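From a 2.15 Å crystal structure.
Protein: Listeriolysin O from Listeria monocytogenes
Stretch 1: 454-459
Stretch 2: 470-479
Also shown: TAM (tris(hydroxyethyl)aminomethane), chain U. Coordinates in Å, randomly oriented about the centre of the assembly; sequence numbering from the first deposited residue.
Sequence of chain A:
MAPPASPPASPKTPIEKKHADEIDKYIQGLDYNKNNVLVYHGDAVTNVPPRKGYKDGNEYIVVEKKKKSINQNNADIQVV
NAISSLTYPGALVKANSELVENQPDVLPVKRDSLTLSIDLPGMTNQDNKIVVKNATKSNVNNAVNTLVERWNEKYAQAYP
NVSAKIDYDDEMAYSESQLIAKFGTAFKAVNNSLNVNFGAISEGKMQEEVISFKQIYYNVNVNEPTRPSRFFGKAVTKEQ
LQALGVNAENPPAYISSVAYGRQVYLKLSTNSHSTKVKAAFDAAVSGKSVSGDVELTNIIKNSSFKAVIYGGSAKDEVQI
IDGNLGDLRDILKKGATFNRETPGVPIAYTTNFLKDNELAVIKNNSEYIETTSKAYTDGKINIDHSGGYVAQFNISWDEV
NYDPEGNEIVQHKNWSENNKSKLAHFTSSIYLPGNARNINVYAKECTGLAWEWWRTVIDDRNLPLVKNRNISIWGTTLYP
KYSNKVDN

Stretch 1, residues 454-459: WRTVID
Stretch 2, residues 470-479: NISIWGTTLY

The two strands in this part of listeriolysin O share no hydrogen bond between their backbones; the one polar link across the contact is a side chain, Arg455, reaching a carbonyl in the loop beyond the opposing strand. It illustrates a general principle: strands too far apart to pair can be joined by aliphatic packing, with a long polar side chain spanning the gap where the apolar contacts end.

Strand 455-459 and strand 470-475 run roughly antiparallel, their N-to-C directions 153° apart and their axes 8.8 Å apart at closest approach. The register follows from two CA pairs: Val457 CA lies 7.9 Å from Ile473 CA, and Arg455 CA lies 8.7 Å from Thr477 CA. Such spacing leaves room for side chains to fill the interval, and about 241 Å² is buried, both sides summed.

The apolar part is made by four buried residues whose CA-to-CB bonds all point toward the other stretch. Ile458 (chi1 m, chi2 t) extends its CD1 to 3.7 Å from Ile471 CG2 and 3.8 Å from Ile473 CG2, so one methyl touches two isoleucines. Ile471 is m, m, whereas Ile473 is p, t. Val457, in the t rotamer, brings CG1 to 4.1 Å from Ile473 CG2. Two successive residues, Val457 and Ile458, can both face the partner because the first departs from regular strand geometry, with phi/psi of -102/-44, before Ile458 returns to -135/138. On the other strand alternation is kept: Ile471 and Ile473 point toward the contact, Ser472 away. Branched aliphatic chains suit this buried interval, where the closest contacts between the four are all between carbon atoms.

Arg455 (-122/128) is extended through chi1 and chi2, both t, then bends at chi3 (m), with chi4 at -179°. Its NH1 donates a weak hydrogen bond to Leu478 O, 2.9 Å long but with an N-H...acceptor angle of only 127°. That oxygen lies at the guanidinium edge, near its plane, while Thr477 O sits over one face, 3.7 Å from NH1. The acceptor is a backbone carbonyl, so the bond does not depend on the Leu478 side chain (m, t), whose CA-to-CB bond points away.

The segment 476-479 is tied to itself: Thr476 N donates to Tyr479 O at 3.0 Å, and Tyr479 N to Thr476 OG1 at 3.1 Å, with Thr476 in rotamer p. Gly475, at 88/-158, precedes it; a CB there would lie 2.2 Å from Tyr479 O.

Asp459 N donates a 2.6 Å hydrogen bond to O5 of the bound TAM.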

ATOM      1  N   TRP A 454      24.809 -13.635 -57.420  1.00 35.46           N
ATOM      2  CA  TRP A 454      24.081 -12.911 -56.384  1.00 35.85           C
ATOM      3  C   TRP A 454      25.051 -12.210 -55.443  1.00 38.16           C
ATOM      4  O   TRP A 454      26.074 -12.780 -55.065  1.00 41.04           O
ATOM      5  CB  TRP A 454      23.191 -13.859 -55.577  1.00 34.99           C
ATOM      6  CG  TRP A 454      22.032 -14.399 -56.346  1.00 40.33           C
ATOM      7  CD1 TRP A 454      21.920 -15.641 -56.901  1.00 47.44           C
ATOM      8  CD2 TRP A 454      20.810 -13.714 -56.647  1.00 38.45           C
ATOM      9  NE1 TRP A 454      20.703 -15.770 -57.529  1.00 49.70           N
ATOM     10  CE2 TRP A 454      20.003 -14.600 -57.387  1.00 43.09           C
ATOM     11  CE3 TRP A 454      20.321 -12.435 -56.362  1.00 33.48           C
ATOM     12  CZ2 TRP A 454      18.734 -14.248 -57.848  1.00 45.69           C
ATOM     13  CZ3 TRP A 454      19.062 -12.088 -56.818  1.00 38.65           C
ATOM     14  CH2 TRP A 454      18.283 -12.990 -57.553  1.00 44.05           C
ATOM     15  N   ARG A 455      24.725 -10.978 -55.065  1.00 37.72           N
ATOM     16  CA  ARG A 455      25.520 -10.247 -54.085  1.00 36.72           C
ATOM     17  C   ARG A 455      24.665  -9.855 -52.889  1.00 34.65           C
ATOM     18  O   ARG A 455      23.597  -9.259 -53.051  1.00 32.86           O
ATOM     19  CB  ARG A 455      26.142  -8.997 -54.709  1.00 43.48           C
ATOM     20  CG  ARG A 455      26.936  -8.151 -53.723  1.00 45.86           C
ATOM     21  CD  ARG A 455      27.515  -6.920 -54.395  1.00 46.44           C
ATOM     22  NE  ARG A 455      28.291  -7.266 -55.582  1.00 45.44           N
ATOM     23  CZ  ARG A 455      28.925  -6.383 -56.347  1.00 48.15           C
ATOM     24  NH1 ARG A 455      28.881  -5.091 -56.049  1.00 51.42           N
ATOM     25  NH2 ARG A 455      29.606  -6.792 -57.409  1.00 44.28           N
ATOM     26  N   THR A 456      25.133 -10.194 -51.693  1.00 39.54           N
ATOM     27  CA  THR A 456      24.418  -9.849 -50.472  1.00 40.80           C
ATOM     28  C   THR A 456      24.443  -8.340 -50.247  1.00 39.16           C
ATOM     29  O   THR A 456      25.502  -7.715 -50.305  1.00 37.15           O
ATOM     30  CB  THR A 456      25.021 -10.561 -49.243  1.00 39.98           C
ATOM     31  OG1 THR A 456      24.900 -11.980 -49.403  1.00 45.42           O
ATOM     32  CG2 THR A 456      24.301 -10.140 -47.970  1.00 37.62           C
ATOM     33  N   VAL A 457      23.272  -7.759 -50.004  1.00 36.71           N
ATOM     34  CA  VAL A 457      23.169  -6.335 -49.715  1.00 38.37           C
ATOM     35  C   VAL A 457      22.976  -6.109 -48.218  1.00 39.72           C
ATOM     36  O   VAL A 457      23.604  -5.230 -47.628  1.00 42.40           O
ATOM     37  CB  VAL A 457      21.998  -5.684 -50.477  1.00 38.95           C
ATOM     38  CG1 VAL A 457      21.972  -4.181 -50.232  1.00 44.08           C
ATOM     39  CG2 VAL A 457      22.114  -5.974 -51.957  1.00 36.03           C
ATOM     40  N   ILE A 458      22.095  -6.906 -47.613  1.00 38.80           N
ATOM     41  CA  ILE A 458      21.802  -6.813 -46.183  1.00 40.58           C
ATOM     42  C   ILE A 458      21.771  -8.194 -45.536  1.00 42.84           C
ATOM     43  O   ILE A 458      21.214  -9.135 -46.096  1.00 43.55           O
ATOM     44  CB  ILE A 458      20.425  -6.157 -45.926  1.00 41.27           C
ATOM     45  CG1 ILE A 458      20.282  -4.850 -46.703  1.00 44.33           C
ATOM     46  CG2 ILE A 458      20.203  -5.912 -44.432  1.00 39.90           C
ATOM     47  CD1 ILE A 458      18.937  -4.197 -46.518  1.00 46.58           C
ATOM     48  N   ASP A 459      22.361  -8.301 -44.349  1.00 44.90           N
ATOM     49  CA  ASP A 459      22.285  -9.523 -43.555  1.00 49.05           C
ATOM     50  C   ASP A 459      22.269  -9.174 -42.068  1.00 48.82           C
ATOM     51  O   ASP A 459      23.249  -9.397 -41.358  1.00 51.36           O
ATOM     52  CB  ASP A 459      23.461 -10.451 -43.878  1.00 54.61           C
ATOM     53  CG  ASP A 459      23.230 -11.885 -43.417  1.00 59.70           C
ATOM     54  OD1 ASP A 459      22.424 -12.104 -42.487  1.00 60.71           O
ATOM     55  OD2 ASP A 459      23.862 -12.798 -43.988  1.00 61.24           O
ATOM     56  N   ASN A 470      12.232   0.532 -41.249  1.00 40.75           N
ATOM     57  CA  ASN A 470      12.233   0.808 -42.681  1.00 42.27           C
ATOM     58  C   ASN A 470      13.469   0.260 -43.382  1.00 40.80           C
ATOM     59  O   ASN A 470      14.571   0.789 -43.228  1.00 42.97           O
ATOM     60  CB  ASN A 470      12.098   2.308 -42.942  1.00 45.85           C
ATOM     61  CG  ASN A 470      10.901   2.912 -42.238  1.00 53.94           C
ATOM     62  OD1 ASN A 470       9.765   2.776 -42.691  1.00 57.07           O
ATOM     63  ND2 ASN A 470      11.151   3.587 -41.122  1.00 58.50           N
ATOM     64  N   ILE A 471      13.273  -0.805 -44.152  1.00 35.89           N
ATOM     65  CA  ILE A 471      14.354  -1.406 -44.921  1.00 36.19           C
ATOM     66  C   ILE A 471      14.291  -0.905 -46.358  1.00 35.11           C
ATOM     67  O   ILE A 471      13.315  -1.151 -47.068  1.00 34.94           O
ATOM     68  CB  ILE A 471      14.256  -2.943 -44.926  1.00 36.67           C
ATOM     69  CG1 ILE A 471      14.166  -3.474 -43.495  1.00 38.43           C
ATOM     70  CG2 ILE A 471      15.440  -3.557 -45.660  1.00 32.28           C
ATOM     71  CD1 ILE A 471      15.436  -3.284 -42.695  1.00 40.14           C
ATOM     72  N   SER A 472      15.331  -0.197 -46.787  1.00 37.66           N
ATOM     73  CA  SER A 472      15.378   0.326 -48.148  1.00 38.26           C
ATOM     74  C   SER A 472      16.640  -0.121 -48.870  1.00 37.65           C
ATOM     75  O   SER A 472      17.718  -0.164 -48.279  1.00 34.05           O
ATOM     76  CB  SER A 472      15.302   1.854 -48.138  1.00 45.52           C
ATOM     77  OG  SER A 472      14.095   2.299 -47.541  1.00 54.33           O
ATOM     78  N   ILE A 473      16.500  -0.467 -50.145  1.00 36.88           N
ATOM     79  CA  ILE A 473      17.654  -0.768 -50.982  1.00 37.61           C
ATOM     80  C   ILE A 473      17.573   0.007 -52.291  1.00 35.78           C
ATOM     81  O   ILE A 473      16.490   0.197 -52.845  1.00 36.62           O
ATOM     82  CB  ILE A 473      17.788  -2.279 -51.281  1.00 35.16           C
ATOM     83  CG1 ILE A 473      16.528  -2.816 -51.965  1.00 38.91           C
ATOM     84  CG2 ILE A 473      18.072  -3.051 -50.006  1.00 29.94           C
ATOM     85  CD1 ILE A 473      16.649  -4.262 -52.429  1.00 40.28           C
ATOM     86  N   TRP A 474      18.725   0.463 -52.771  1.00 33.26           N
ATOM     87  CA  TRP A 474      18.795   1.189 -54.033  1.00 36.18           C
ATOM     88  C   TRP A 474      20.185   1.058 -54.644  1.00 35.65           C
ATOM     89  O   TRP A 474      20.937   0.146 -54.292  1.00 30.86           O
ATOM     90  CB  TRP A 474      18.407   2.660 -53.847  1.00 39.98           C
ATOM     91  CG  TRP A 474      19.337   3.460 -52.976  1.00 43.79           C
ATOM     92  CD1 TRP A 474      20.323   4.308 -53.394  1.00 41.58           C
ATOM     93  CD2 TRP A 474      19.358   3.501 -51.540  1.00 44.52           C
ATOM     94  NE1 TRP A 474      20.958   4.868 -52.311  1.00 40.17           N
ATOM     95  CE2 TRP A 474      20.385   4.390 -51.161  1.00 43.14           C
ATOM     96  CE3 TRP A 474      18.611   2.870 -50.540  1.00 45.49           C
ATOM     97  CZ2 TRP A 474      20.686   4.662 -49.824  1.00 42.52           C
ATOM     98  CZ3 TRP A 474      18.910   3.144 -49.211  1.00 45.06           C
ATOM     99  CH2 TRP A 474      19.939   4.031 -48.866  1.00 43.17           C
ATOM    100  N   GLY A 475      20.524   1.960 -55.558  1.00 36.19           N
ATOM    101  CA  GLY A 475      21.809   1.899 -56.226  1.00 32.92           C
ATOM    102  C   GLY A 475      21.777   1.032 -57.469  1.00 40.17           C
ATOM    103  O   GLY A 475      20.714   0.804 -58.051  1.00 37.10           O
ATOM    104  N   THR A 476      22.945   0.544 -57.875  1.00 38.03           N
ATOM    105  CA  THR A 476      23.071  -0.236 -59.098  1.00 40.68           C
ATOM    106  C   THR A 476      23.606  -1.630 -58.800  1.00 37.86           C
ATOM    107  O   THR A 476      23.869  -1.969 -57.646  1.00 35.62           O
ATOM    108  CB  THR A 476      24.014   0.450 -60.104  1.00 43.26           C
ATOM    109  OG1 THR A 476      25.321   0.571 -59.529  1.00 45.89           O
ATOM    110  CG2 THR A 476      23.493   1.832 -60.471  1.00 45.24           C
ATOM    111  N   THR A 477      23.769  -2.431 -59.850  1.00 34.09           N
ATOM    112  CA  THR A 477      24.258  -3.798 -59.710  1.00 40.35           C
ATOM    113  C   THR A 477      25.686  -3.836 -59.179  1.00 44.88           C
ATOM    114  O   THR A 477      26.049  -4.735 -58.419  1.00 42.46           O
ATOM    115  CB  THR A 477      24.210  -4.552 -61.049  1.00 40.32           C
ATOM    116  OG1 THR A 477      24.955  -3.824 -62.034  1.00 44.03           O
ATOM    117  CG2 THR A 477      22.774  -4.710 -61.521  1.00 38.37           C
ATOM    118  N   LEU A 478      26.492  -2.861 -59.587  1.00 40.06           N
ATOM    119  CA  LEU A 478      27.870  -2.769 -59.121  1.00 42.20           C
ATOM    120  C   LEU A 478      27.950  -2.050 -57.778  1.00 41.94           C
ATOM    121  O   LEU A 478      28.822  -2.340 -56.961  1.00 44.63           O
ATOM    122  CB  LEU A 478      28.744  -2.047 -60.150  1.00 49.15           C
ATOM    123  CG  LEU A 478      28.839  -2.698 -61.532  1.00 56.38           C
ATOM    124  CD1 LEU A 478      29.853  -1.965 -62.395  1.00 57.70           C
ATOM    125  CD2 LEU A 478      29.186  -4.179 -61.421  1.00 58.94           C
ATOM    126  N   TYR A 479      27.034  -1.116 -57.552  1.00 38.11           N
ATOM    127  CA  TYR A 479      27.034  -0.341 -56.315  1.00 42.57           C
ATOM    128  C   TYR A 479      25.665  -0.299 -55.641  1.00 42.57           C
ATOM    129  O   TYR A 479      24.980   0.726 -55.675  1.00 39.06           O
ATOM    130  CB  TYR A 479      27.547   1.077 -56.569  1.00 46.31           C
ATOM    131  CG  TYR A 479      28.958   1.116 -57.114  1.00 50.24           C
ATOM    132  CD1 TYR A 479      30.050   0.948 -56.275  1.00 54.98           C
ATOM    133  CD2 TYR A 479      29.197   1.322 -58.467  1.00 56.97           C
ATOM    134  CE1 TYR A 479      31.342   0.982 -56.765  1.00 64.85           C
ATOM    135  CE2 TYR A 479      30.487   1.359 -58.968  1.00 61.42           C
ATOM    136  CZ  TYR A 479      31.556   1.188 -58.111  1.00 67.68           C
ATOM    137  OH  TYR A 479      32.844   1.223 -58.595  1.00 75.73           O
TER
HETATM  138  C   TAM U1546      26.944  -6.190 -44.074  1.00 94.53           C
HETATM  139  C1  TAM U1546      28.105  -7.120 -43.730  1.00 97.76           C
HETATM  140  C2  TAM U1546      25.590  -6.739 -43.630  1.00 88.22           C
HETATM  141  C3  TAM U1546      26.994  -5.913 -45.574  1.00 96.45           C
HETATM  142  C4  TAM U1546      27.682  -8.314 -42.883  1.00 97.57           C
HETATM  143  C5  TAM U1546      24.599  -5.610 -43.363  1.00 81.00           C
HETATM  144  C6  TAM U1546      26.045  -6.808 -46.365  1.00 96.75           C
HETATM  145  N   TAM U1546      27.161  -4.920 -43.381  1.00 94.12           N
HETATM  146  O4  TAM U1546      27.999  -9.516 -43.594  1.00 97.42           O
HETATM  147  O5  TAM U1546      23.304  -6.164 -43.106  1.00 76.42           O
HETATM  148  O6  TAM U1546      26.533  -8.155 -46.364  1.00 98.02           O